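Local coordinates for protein arginine kinase (Anthopleura japonica, PDB 4RF6) that transfers the phosphoryl group of ATP reversibly to L-arginine, yielding phosphoarginine and ADP, as a monomeric double-domain phosphagen kinase, at residues 108-113 / 248-253; 115-120 / 350-355; 294-299 / 360-365; 305-310 / 356-361. All blocks are in the same frame, centred on the assembly; numbering follows the deposited sequence.

All four contacts lie in the first of the two tandem repeats. Contacts 2, 4 and 3, in that order along helix 344-370, set the loop 115-120, helix 303-310 and the short helix 295-298 against it. Contact 1 lays an earlier part of this loop, 108-113, on helix 246-264. Contacts 3 and 4 touch and share Glu360 and Leu361, with centres about 10 Å apart; the centres of contacts 1 and 3 are farthest apart, at about 29 Å. Contact 1 touches contact 2 through Phe250 and Val115, and contact 2 touches contact 4. Along the chain contact 1 closes before contacts 3 and 4 open, while contact 2 crosses all three. Helix 344-370 thus gathers distant parts of the repeat.

Contact 1: 108-113 / 248-253; sequences SDMNPA and SVFSRL
Met110 and Phe250 make a Met-aromatic contact that ties the long loop before strand 127-136 to helix 246-264, a helix lying against the antiparallel sheet of the phosphagen kinase catalytic domain. The well-packed part is the buried Phe250. Its CG is anti to the backbone N (chi1 -171°), and the ring lies between Met110 and Pro112. Met110 SD comes 4.2 Å from Phe250 CZ, approaching the ring obliquely rather than over its centre; the Met110 chain is bent at chi2 and chi3. Pro112 CA sits 4.0 Å from Phe250 CE2. Ile132, in a segment predicted to bind ATP, and Val348 of helix 344-370 add further apolar contacts to this ring.

Pro112 also lies against the helix backbone, its CB 3.9 Å from Ser251 CA. Beyond it the packing thins toward solvent, and the exposed Ala113 turns its CB away. No hydrogen bond spans the two segments, although Met110 O accepts from Asn258 ND2 further along the same helix. The loop is shaped in part by its own polar groups in two successive Asx turns. Asp109 OD1 accepts from Asn111 N at 3.1 Å, while Asp109 OD2 is hydrogen-bonded to His114 ND1. In the second turn the N-H of Ala113 reaches Asn111 OD1, with N and OD1 3.0 Å apart and the donor tilted 27° from the plane of the amide carbonyl.

Contact 2: 115-120 / 350-355; sequences VKAPDL and DMYDGV
Ala117 and Tyr352 mark the closest backbone approach, 6.7 Å between their CA atoms, where the extended loop 115-120 runs alongside helix 344-370 in the same direction. Tyr352 carries most of the contact. Its CG is anti to the backbone N (chi1 177°), and the ring spans the gap to the loop. Ala117 lies over one face: its CA is 3.7 Å from the ring centroid, a CH-pi contact, and its CB rests 3.5 Å from Tyr352 CD1.

At the end of the ring the phenol OH of Tyr352 donates a short hydrogen bond of 2.5 Å to Pro118 O. The donor lies in the carbonyl plane, on a lone pair of the oxygen, with a C=O...O angle of 137°. This hydrogen bond ties the phenol end of the side chain to the loop. The pyrrolidine ring of Pro118 crosses the tyrosine at about a right angle, with Pro118 CD 3.2 Å from Tyr352 OH.

The contact packs the loop leading into strand 127-136 of the catalytic domain on the long C-terminal helix of the first repeat. Gln349 OE1 reinforces it by accepting from Lys116 N, and Ile246 of helix 246-264 also packs on Tyr352. The CB of Leu120 is directed toward the helix. Leu120 CG presses on Tyr352 CE1 at 3.3 Å, its CD2 lies by the phenol carbon CZ, and its CD1 meets Val355 CG1 at 4.0 Å.

Contact 3: 294-299 / 360-365; sequences IPHAKE and ELEKEA
The short helix 295-298, which comes just after strand 286-293 of the catalytic sheet, is joined to the later part of helix 344-370 by Glu362, whose carboxylate meets both His296 and Ala297. The two carboxylate oxygens divide the work. Glu362 OE1 accepts from Ala297 N at 3.1 Å, nearly in line with its C-O bond and with an N-H...O angle of 157°; a weak second bond comes to it from His296 N at 3.0 Å. OE2 takes the imidazole, lying at the ring edge where His296 ND1 donates to it. That distance between ND1 and OE2 refines to a very short 2.4 Å, so its exact value is doubtful.

This His-carboxylate hydrogen bond is made with the ring and carboxylate planes turned 41° apart, and His296 NE2 has a further, weak partner in Lys369. Glu362 reaches the site with CG anti to the backbone N (chi1 -171°) and a bend at chi2. The buried carboxylate is met by the N-H groups of His296 and Ala297, which would probably favour its ionised form.

Apolar contacts flank the polar centre. Ala297 CB lies 3.7 Å from Leu361 CB, and one turn further along helix 344-370, Ala365 CB meets His296 CB at 3.6 Å. Pro295, which has no N-H to give, brings its CD within 3.4 Å of Glu362 OE2.

Contact 4: 305-310 / 356-361; sequences NILTKY and KALMEL
Tyr310 meets Ala357 obliquely, its ring atom CE2 4.4 Å from Ala357 CB. Lys309 CG, from the same helix, lies over the centre of one face of this ring, 3.9 Å above its plane, and Ile306 CG2 sits in plane at the edge. The ring also packs on Gly354 and Asp353, on the preceding turn of the partner helix.

Helices 303-310 and 344-370 run nearly antiparallel here, at 165° with axes 10.4 Å apart, and Ile306 makes the largest share of the contact from its helix. Its CG2, anti to the backbone N, touches Ala357 CB at 3.9 Å and Leu358 CD2 at 4.0 Å. The side chains of Ile306 and Leu358 slide past each other in opposite directions. The other branch of Ile306 ends at CD1, which meets Leu361 CD1 at 3.5 Å, tip to tip. Beside this pair Leu307 and Leu358 cross at about a right angle, CD2 to CD1.

Helix 303-310 leads into strand 312-316 of the catalytic sheet, and Leu307 also packs on Ile312 and Ala314 of that outermost strand. The contact therefore joins this margin of the sheet to the long C-terminal helix of the first repeat. Across the two segments there is no hydrogen bond or salt bridge; the helices adhere through methyl groups and one aromatic ring, so shape and burial of apolar surface, rather than directional bonds, set their spacing.

Contact 1: 108-113 / 248-253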
# COMPACT_ATOMS: atom_id res chain seq x y z
N SER A 108 22.10 9.05 -22.24
CA SER A 108 21.52 9.10 -20.90
C SER A 108 20.74 10.39 -20.72
O SER A 108 21.07 11.40 -21.34
CB SER A 108 22.62 9.02 -19.85
OG SER A 108 23.42 7.87 -20.04
N ASP A 109 19.71 10.36 -19.87
CA ASP A 109 18.94 11.56 -19.57
C ASP A 109 18.23 11.38 -18.23
O ASP A 109 17.22 10.68 -18.13
CB ASP A 109 17.94 11.88 -20.69
CG ASP A 109 17.19 13.19 -20.46
OD1 ASP A 109 17.48 13.89 -19.46
OD2 ASP A 109 16.30 13.51 -21.28
N MET A 110 18.77 12.04 -17.21
CA MET A 110 18.23 11.97 -15.86
C MET A 110 17.64 13.31 -15.44
O MET A 110 17.71 13.69 -14.26
CB MET A 110 19.32 11.53 -14.88
CG MET A 110 19.62 10.04 -14.93
SD MET A 110 18.26 9.02 -14.33
CE MET A 110 18.36 9.37 -12.58
N ASN A 111 17.06 14.04 -16.39
CA ASN A 111 16.33 15.27 -16.09
C ASN A 111 14.83 15.00 -16.05
O ASN A 111 14.19 14.89 -17.09
CB ASN A 111 16.64 16.36 -17.11
CG ASN A 111 16.12 17.73 -16.69
OD1 ASN A 111 15.16 17.83 -15.93
ND2 ASN A 111 16.76 18.78 -17.19
N PRO A 112 14.27 14.90 -14.83
CA PRO A 112 12.86 14.56 -14.62
C PRO A 112 11.91 15.57 -15.25
O PRO A 112 10.75 15.24 -15.49
CB PRO A 112 12.72 14.59 -13.09
CG PRO A 112 13.81 15.49 -12.63
CD PRO A 112 14.95 15.22 -13.56
N ALA A 113 12.38 16.79 -15.50
CA ALA A 113 11.55 17.82 -16.13
C ALA A 113 11.26 17.50 -17.60
O ALA A 113 10.38 18.11 -18.21
CB ALA A 113 12.20 19.18 -15.99
N SER A 248 6.33 11.73 -9.78
CA SER A 248 6.91 12.03 -8.47
C SER A 248 8.01 11.03 -8.08
O SER A 248 9.01 11.41 -7.47
CB SER A 248 5.82 12.07 -7.40
OG SER A 248 6.38 12.11 -6.10
N VAL A 249 7.80 9.76 -8.42
CA VAL A 249 8.77 8.71 -8.12
C VAL A 249 10.10 8.95 -8.86
O VAL A 249 11.18 8.79 -8.29
CB VAL A 249 8.23 7.32 -8.50
CG1 VAL A 249 9.34 6.27 -8.47
CG2 VAL A 249 7.09 6.91 -7.57
N PHE A 250 10.00 9.32 -10.13
CA PHE A 250 11.18 9.56 -10.95
C PHE A 250 11.88 10.85 -10.54
O PHE A 250 13.11 10.94 -10.58
CB PHE A 250 10.81 9.60 -12.43
CG PHE A 250 12.00 9.64 -13.36
CD1 PHE A 250 12.99 8.67 -13.26
CD2 PHE A 250 12.11 10.62 -14.33
CE1 PHE A 250 14.09 8.69 -14.10
CE2 PHE A 250 13.21 10.66 -15.18
CZ PHE A 250 14.20 9.69 -15.07
N SER A 251 11.09 11.85 -10.15
CA SER A 251 11.64 13.11 -9.65
C SER A 251 12.51 12.87 -8.42
O SER A 251 13.64 13.35 -8.35
CB SER A 251 10.50 14.09 -9.33
OG SER A 251 11.00 15.27 -8.73
N ARG A 252 11.96 12.12 -7.46
CA ARG A 252 12.67 11.77 -6.23
C ARG A 252 13.93 10.97 -6.55
O ARG A 252 15.00 11.21 -5.97
CB ARG A 252 11.74 10.99 -5.29
CG ARG A 252 12.37 10.55 -3.97
CD ARG A 252 11.31 10.10 -2.97
NE ARG A 252 10.54 8.95 -3.45
CZ ARG A 252 9.26 8.98 -3.80
NH1 ARG A 252 8.58 10.12 -3.73
NH2 ARG A 252 8.65 7.88 -4.22
N LEU A 253 13.81 10.02 -7.48
CA LEU A 253 14.96 9.23 -7.90
C LEU A 253 16.06 10.13 -8.46
O LEU A 253 17.21 10.07 -8.02
CB LEU A 253 14.56 8.20 -8.96
CG LEU A 253 15.71 7.33 -9.47
CD1 LEU A 253 16.31 6.53 -8.32
CD2 LEU A 253 15.27 6.40 -10.59

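Contact 2: 115-120 / 350-355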
# COMPACT_ATOMS: atom_id res chain seq x y z
N VAL A 115 10.20 14.67 -18.48
CA VAL A 115 9.08 13.74 -18.41
C VAL A 115 7.77 14.50 -18.21
O VAL A 115 7.67 15.38 -17.36
CB VAL A 115 9.28 12.70 -17.28
CG1 VAL A 115 7.98 11.97 -16.97
CG2 VAL A 115 10.38 11.70 -17.66
N LYS A 116 6.77 14.16 -19.02
CA LYS A 116 5.46 14.78 -18.89
C LYS A 116 4.49 13.71 -18.39
O LYS A 116 4.00 12.89 -19.16
CB LYS A 116 4.99 15.33 -20.24
CG LYS A 116 6.02 16.23 -20.92
CD LYS A 116 6.46 17.37 -20.00
CE LYS A 116 7.28 18.43 -20.73
NZ LYS A 116 8.70 18.04 -20.94
N ALA A 117 4.23 13.72 -17.08
CA ALA A 117 3.44 12.65 -16.47
C ALA A 117 2.46 13.14 -15.41
O ALA A 117 2.71 12.99 -14.22
CB ALA A 117 4.36 11.60 -15.88
N PRO A 118 1.34 13.73 -15.85
CA PRO A 118 0.27 14.06 -14.90
C PRO A 118 -0.24 12.78 -14.25
O PRO A 118 -0.47 11.81 -14.97
CB PRO A 118 -0.82 14.65 -15.80
CG PRO A 118 -0.11 15.10 -17.04
CD PRO A 118 1.02 14.14 -17.23
N ASP A 119 -0.43 12.79 -12.93
CA ASP A 119 -0.78 11.57 -12.19
C ASP A 119 -1.96 10.80 -12.80
O ASP A 119 -3.08 11.32 -12.89
CB ASP A 119 -1.07 11.91 -10.72
CG ASP A 119 -1.03 10.69 -9.82
OD1 ASP A 119 -0.53 9.63 -10.26
OD2 ASP A 119 -1.48 10.79 -8.66
N LEU A 120 -1.70 9.57 -13.22
CA LEU A 120 -2.68 8.76 -13.97
C LEU A 120 -3.93 8.39 -13.18
O LEU A 120 -5.04 8.45 -13.71
CB LEU A 120 -2.02 7.48 -14.49
CG LEU A 120 -1.07 7.62 -15.66
CD1 LEU A 120 -0.38 6.31 -16.01
CD2 LEU A 120 -1.81 8.17 -16.87
N ASP A 350 7.73 6.10 -21.87
CA ASP A 350 7.12 4.91 -22.47
C ASP A 350 6.29 4.17 -21.43
O ASP A 350 5.20 3.67 -21.72
CB ASP A 350 8.19 3.97 -23.04
CG ASP A 350 8.85 4.50 -24.29
OD1 ASP A 350 8.35 5.50 -24.85
OD2 ASP A 350 9.87 3.91 -24.71
N MET A 351 6.82 4.09 -20.22
CA MET A 351 6.17 3.42 -19.11
C MET A 351 4.85 4.10 -18.80
O MET A 351 3.82 3.44 -18.60
CB MET A 351 7.06 3.49 -17.88
CG MET A 351 6.84 2.35 -16.93
SD MET A 351 7.42 0.84 -17.71
CE MET A 351 6.18 -0.27 -17.07
N TYR A 352 4.90 5.42 -18.74
CA TYR A 352 3.73 6.24 -18.46
C TYR A 352 2.70 6.13 -19.59
O TYR A 352 1.51 5.90 -19.34
CB TYR A 352 4.16 7.70 -18.28
CG TYR A 352 3.01 8.64 -18.05
CD1 TYR A 352 2.47 8.81 -16.78
CD2 TYR A 352 2.46 9.37 -19.10
CE1 TYR A 352 1.41 9.67 -16.56
CE2 TYR A 352 1.39 10.23 -18.89
CZ TYR A 352 0.88 10.38 -17.62
OH TYR A 352 -0.18 11.23 -17.40
N ASP A 353 3.16 6.31 -20.83
CA ASP A 353 2.28 6.29 -21.99
C ASP A 353 1.68 4.90 -22.16
O ASP A 353 0.50 4.75 -22.48
CB ASP A 353 3.03 6.71 -23.26
CG ASP A 353 3.54 8.14 -23.22
OD1 ASP A 353 3.12 8.91 -22.33
OD2 ASP A 353 4.36 8.51 -24.09
N GLY A 354 2.51 3.88 -21.95
CA GLY A 354 2.07 2.50 -22.08
C GLY A 354 1.01 2.10 -21.07
O GLY A 354 -0.04 1.56 -21.45
N VAL A 355 1.28 2.34 -19.79
CA VAL A 355 0.32 2.05 -18.73
C VAL A 355 -0.97 2.83 -18.95
O VAL A 355 -2.07 2.30 -18.74
CB VAL A 355 0.91 2.37 -17.33
CG1 VAL A 355 -0.17 2.28 -16.26
CG2 VAL A 355 2.05 1.41 -16.99

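Contact 3: 294-299 / 360-365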
# COMPACT_ATOMS: atom_id res chain seq x y z
N ILE A 294 -5.71 -4.90 -14.74
CA ILE A 294 -6.28 -4.77 -16.08
C ILE A 294 -6.76 -6.10 -16.68
O ILE A 294 -6.32 -6.49 -17.77
CB ILE A 294 -5.26 -4.09 -17.03
CG1 ILE A 294 -3.88 -4.73 -16.88
CG2 ILE A 294 -5.17 -2.59 -16.75
CD1 ILE A 294 -2.82 -4.16 -17.83
N PRO A 295 -7.69 -6.80 -15.99
CA PRO A 295 -8.11 -8.10 -16.53
C PRO A 295 -8.89 -7.98 -17.85
O PRO A 295 -8.89 -8.92 -18.64
CB PRO A 295 -9.02 -8.66 -15.43
CG PRO A 295 -9.53 -7.47 -14.71
CD PRO A 295 -8.41 -6.46 -14.75
N HIS A 296 -9.53 -6.83 -18.08
CA HIS A 296 -10.27 -6.62 -19.32
C HIS A 296 -9.35 -6.29 -20.49
O HIS A 296 -9.51 -6.83 -21.59
CB HIS A 296 -11.29 -5.49 -19.15
CG HIS A 296 -12.36 -5.77 -18.15
ND1 HIS A 296 -12.37 -5.21 -16.89
CD2 HIS A 296 -13.46 -6.56 -18.22
CE1 HIS A 296 -13.44 -5.64 -16.23
NE2 HIS A 296 -14.11 -6.46 -17.01
N ALA A 297 -8.38 -5.41 -20.26
CA ALA A 297 -7.44 -5.00 -21.30
C ALA A 297 -6.61 -6.19 -21.79
O ALA A 297 -6.17 -6.21 -22.94
CB ALA A 297 -6.54 -3.88 -20.79
N LYS A 298 -6.42 -7.16 -20.91
CA LYS A 298 -5.67 -8.38 -21.22
C LYS A 298 -6.31 -9.17 -22.36
O LYS A 298 -5.62 -9.77 -23.19
CB LYS A 298 -5.56 -9.25 -19.97
CG LYS A 298 -4.89 -10.61 -20.16
CD LYS A 298 -3.51 -10.48 -20.80
CE LYS A 298 -2.76 -11.80 -20.79
NZ LYS A 298 -3.63 -12.95 -21.18
N GLU A 299 -7.64 -9.16 -22.40
CA GLU A 299 -8.40 -9.91 -23.40
C GLU A 299 -8.69 -9.08 -24.66
O GLU A 299 -9.33 -9.57 -25.59
CB GLU A 299 -9.72 -10.41 -22.79
CG GLU A 299 -9.59 -10.99 -21.38
CD GLU A 299 -8.67 -12.19 -21.32
OE1 GLU A 299 -8.57 -12.92 -22.33
OE2 GLU A 299 -8.04 -12.42 -20.27
N GLU A 360 -6.62 3.06 -20.19
CA GLU A 360 -7.75 3.54 -20.98
C GLU A 360 -8.55 2.40 -21.62
O GLU A 360 -9.76 2.51 -21.82
CB GLU A 360 -7.29 4.54 -22.04
CG GLU A 360 -6.88 5.89 -21.47
CD GLU A 360 -8.06 6.66 -20.90
OE1 GLU A 360 -9.19 6.49 -21.40
OE2 GLU A 360 -7.86 7.45 -19.94
N LEU A 361 -7.87 1.30 -21.91
CA LEU A 361 -8.52 0.08 -22.39
C LEU A 361 -9.42 -0.52 -21.31
O LEU A 361 -10.57 -0.88 -21.58
CB LEU A 361 -7.48 -0.96 -22.81
CG LEU A 361 -6.83 -0.91 -24.19
CD1 LEU A 361 -6.10 -2.22 -24.46
CD2 LEU A 361 -7.86 -0.64 -25.29
N GLU A 362 -8.88 -0.64 -20.10
CA GLU A 362 -9.66 -1.14 -18.96
C GLU A 362 -10.87 -0.24 -18.71
O GLU A 362 -11.97 -0.73 -18.45
CB GLU A 362 -8.78 -1.22 -17.71
CG GLU A 362 -9.43 -1.93 -16.52
CD GLU A 362 -9.60 -3.41 -16.74
OE1 GLU A 362 -8.90 -3.96 -17.62
OE2 GLU A 362 -10.43 -4.03 -16.04
N LYS A 363 -10.66 1.07 -18.79
CA LYS A 363 -11.72 2.04 -18.54
C LYS A 363 -12.84 1.98 -19.59
O LYS A 363 -14.02 2.13 -19.26
CB LYS A 363 -11.15 3.46 -18.45
CG LYS A 363 -10.41 3.74 -17.15
CD LYS A 363 -9.46 4.93 -17.28
CE LYS A 363 -10.21 6.22 -17.56
NZ LYS A 363 -9.28 7.40 -17.56
N GLU A 364 -12.46 1.78 -20.85
CA GLU A 364 -13.43 1.64 -21.94
C GLU A 364 -14.31 0.43 -21.69
O GLU A 364 -15.52 0.49 -21.85
CB GLU A 364 -12.71 1.45 -23.28
CG GLU A 364 -12.15 2.70 -23.93
CD GLU A 364 -11.47 2.39 -25.25
OE1 GLU A 364 -11.75 1.32 -25.83
OE2 GLU A 364 -10.64 3.21 -25.71
N ALA A 365 -13.68 -0.67 -21.30
CA ALA A 365 -14.38 -1.91 -21.04
C ALA A 365 -15.37 -1.76 -19.89
O ALA A 365 -16.49 -2.28 -19.94
CB ALA A 365 -13.39 -3.02 -20.74

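Contact 4: 305-310 / 356-361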
# COMPACT_ATOMS: atom_id res chain seq x y z
N ASN A 305 -0.14 -5.44 -28.87
CA ASN A 305 0.29 -4.32 -29.70
C ASN A 305 0.79 -3.12 -28.88
O ASN A 305 1.77 -2.48 -29.24
CB ASN A 305 -0.84 -3.87 -30.63
CG ASN A 305 -0.99 -4.77 -31.85
OD1 ASN A 305 -0.50 -5.90 -31.89
ND2 ASN A 305 -1.69 -4.27 -32.87
N ILE A 306 0.10 -2.82 -27.79
CA ILE A 306 0.49 -1.73 -26.91
C ILE A 306 1.82 -2.04 -26.23
O ILE A 306 2.73 -1.21 -26.20
CB ILE A 306 -0.60 -1.43 -25.86
CG1 ILE A 306 -1.84 -0.90 -26.57
CG2 ILE A 306 -0.10 -0.43 -24.84
CD1 ILE A 306 -3.09 -0.89 -25.72
N LEU A 307 1.94 -3.27 -25.71
CA LEU A 307 3.17 -3.73 -25.09
C LEU A 307 4.35 -3.58 -26.04
O LEU A 307 5.40 -3.05 -25.67
CB LEU A 307 3.05 -5.19 -24.65
CG LEU A 307 2.00 -5.53 -23.60
CD1 LEU A 307 2.13 -6.98 -23.16
CD2 LEU A 307 2.13 -4.61 -22.39
N THR A 308 4.17 -4.07 -27.27
CA THR A 308 5.20 -4.01 -28.30
C THR A 308 5.57 -2.56 -28.61
O THR A 308 6.75 -2.21 -28.66
CB THR A 308 4.73 -4.70 -29.60
OG1 THR A 308 4.43 -6.07 -29.34
CG2 THR A 308 5.80 -4.63 -30.67
N LYS A 309 4.55 -1.72 -28.80
CA LYS A 309 4.75 -0.32 -29.14
C LYS A 309 5.63 0.42 -28.13
O LYS A 309 6.53 1.17 -28.52
CB LYS A 309 3.40 0.40 -29.30
CG LYS A 309 3.49 1.92 -29.43
CD LYS A 309 2.36 2.45 -30.31
CE LYS A 309 1.78 3.76 -29.80
NZ LYS A 309 2.67 4.94 -30.06
N TYR A 310 5.39 0.18 -26.85
CA TYR A 310 6.13 0.90 -25.81
C TYR A 310 7.31 0.12 -25.24
O TYR A 310 7.97 0.58 -24.30
CB TYR A 310 5.17 1.38 -24.71
CG TYR A 310 4.17 2.37 -25.24
CD1 TYR A 310 4.55 3.66 -25.58
CD2 TYR A 310 2.84 2.01 -25.43
CE1 TYR A 310 3.65 4.57 -26.08
CE2 TYR A 310 1.92 2.92 -25.93
CZ TYR A 310 2.34 4.19 -26.25
OH TYR A 310 1.44 5.11 -26.75
N LYS A 356 -0.84 4.08 -19.37
CA LYS A 356 -1.99 4.91 -19.68
C LYS A 356 -2.88 4.29 -20.76
O LYS A 356 -4.10 4.23 -20.62
CB LYS A 356 -1.56 6.31 -20.11
CG LYS A 356 -2.73 7.25 -20.40
CD LYS A 356 -2.27 8.64 -20.84
CE LYS A 356 -3.45 9.52 -21.20
NZ LYS A 356 -3.05 10.94 -21.46
N ALA A 357 -2.25 3.82 -21.83
CA ALA A 357 -2.99 3.18 -22.92
C ALA A 357 -3.70 1.92 -22.43
O ALA A 357 -4.86 1.69 -22.76
CB ALA A 357 -2.05 2.84 -24.06
N LEU A 358 -2.98 1.12 -21.63
CA LEU A 358 -3.55 -0.07 -21.02
C LEU A 358 -4.69 0.28 -20.05
O LEU A 358 -5.69 -0.44 -19.97
CB LEU A 358 -2.48 -0.88 -20.28
CG LEU A 358 -1.36 -1.53 -21.09
CD1 LEU A 358 -0.28 -2.09 -20.19
CD2 LEU A 358 -1.91 -2.63 -21.98
N MET A 359 -4.52 1.38 -19.32
CA MET A 359 -5.55 1.82 -18.38
C MET A 359 -6.81 2.30 -19.12
O MET A 359 -7.92 1.97 -18.72
CB MET A 359 -5.02 2.91 -17.44
CG MET A 359 -5.99 3.27 -16.31
SD MET A 359 -5.27 4.35 -15.06
CE MET A 359 -5.37 5.94 -15.89
N GLU A 360 -6.62 3.06 -20.19
CA GLU A 360 -7.75 3.54 -20.98
C GLU A 360 -8.55 2.40 -21.62
O GLU A 360 -9.76 2.51 -21.82
CB GLU A 360 -7.29 4.54 -22.04
CG GLU A 360 -6.88 5.89 -21.47
CD GLU A 360 -8.06 6.66 -20.90
OE1 GLU A 360 -9.19 6.49 -21.40
OE2 GLU A 360 -7.86 7.45 -19.94
N LEU A 361 -7.87 1.30 -21.91
CA LEU A 361 -8.52 0.08 -22.39
C LEU A 361 -9.42 -0.52 -21.31
O LEU A 361 -10.57 -0.88 -21.58
CB LEU A 361 -7.48 -0.96 -22.81
CG LEU A 361 -6.83 -0.91 -24.19
CD1 LEU A 361 -6.10 -2.22 -24.46
CD2 LEU A 361 -7.86 -0.64 -25.29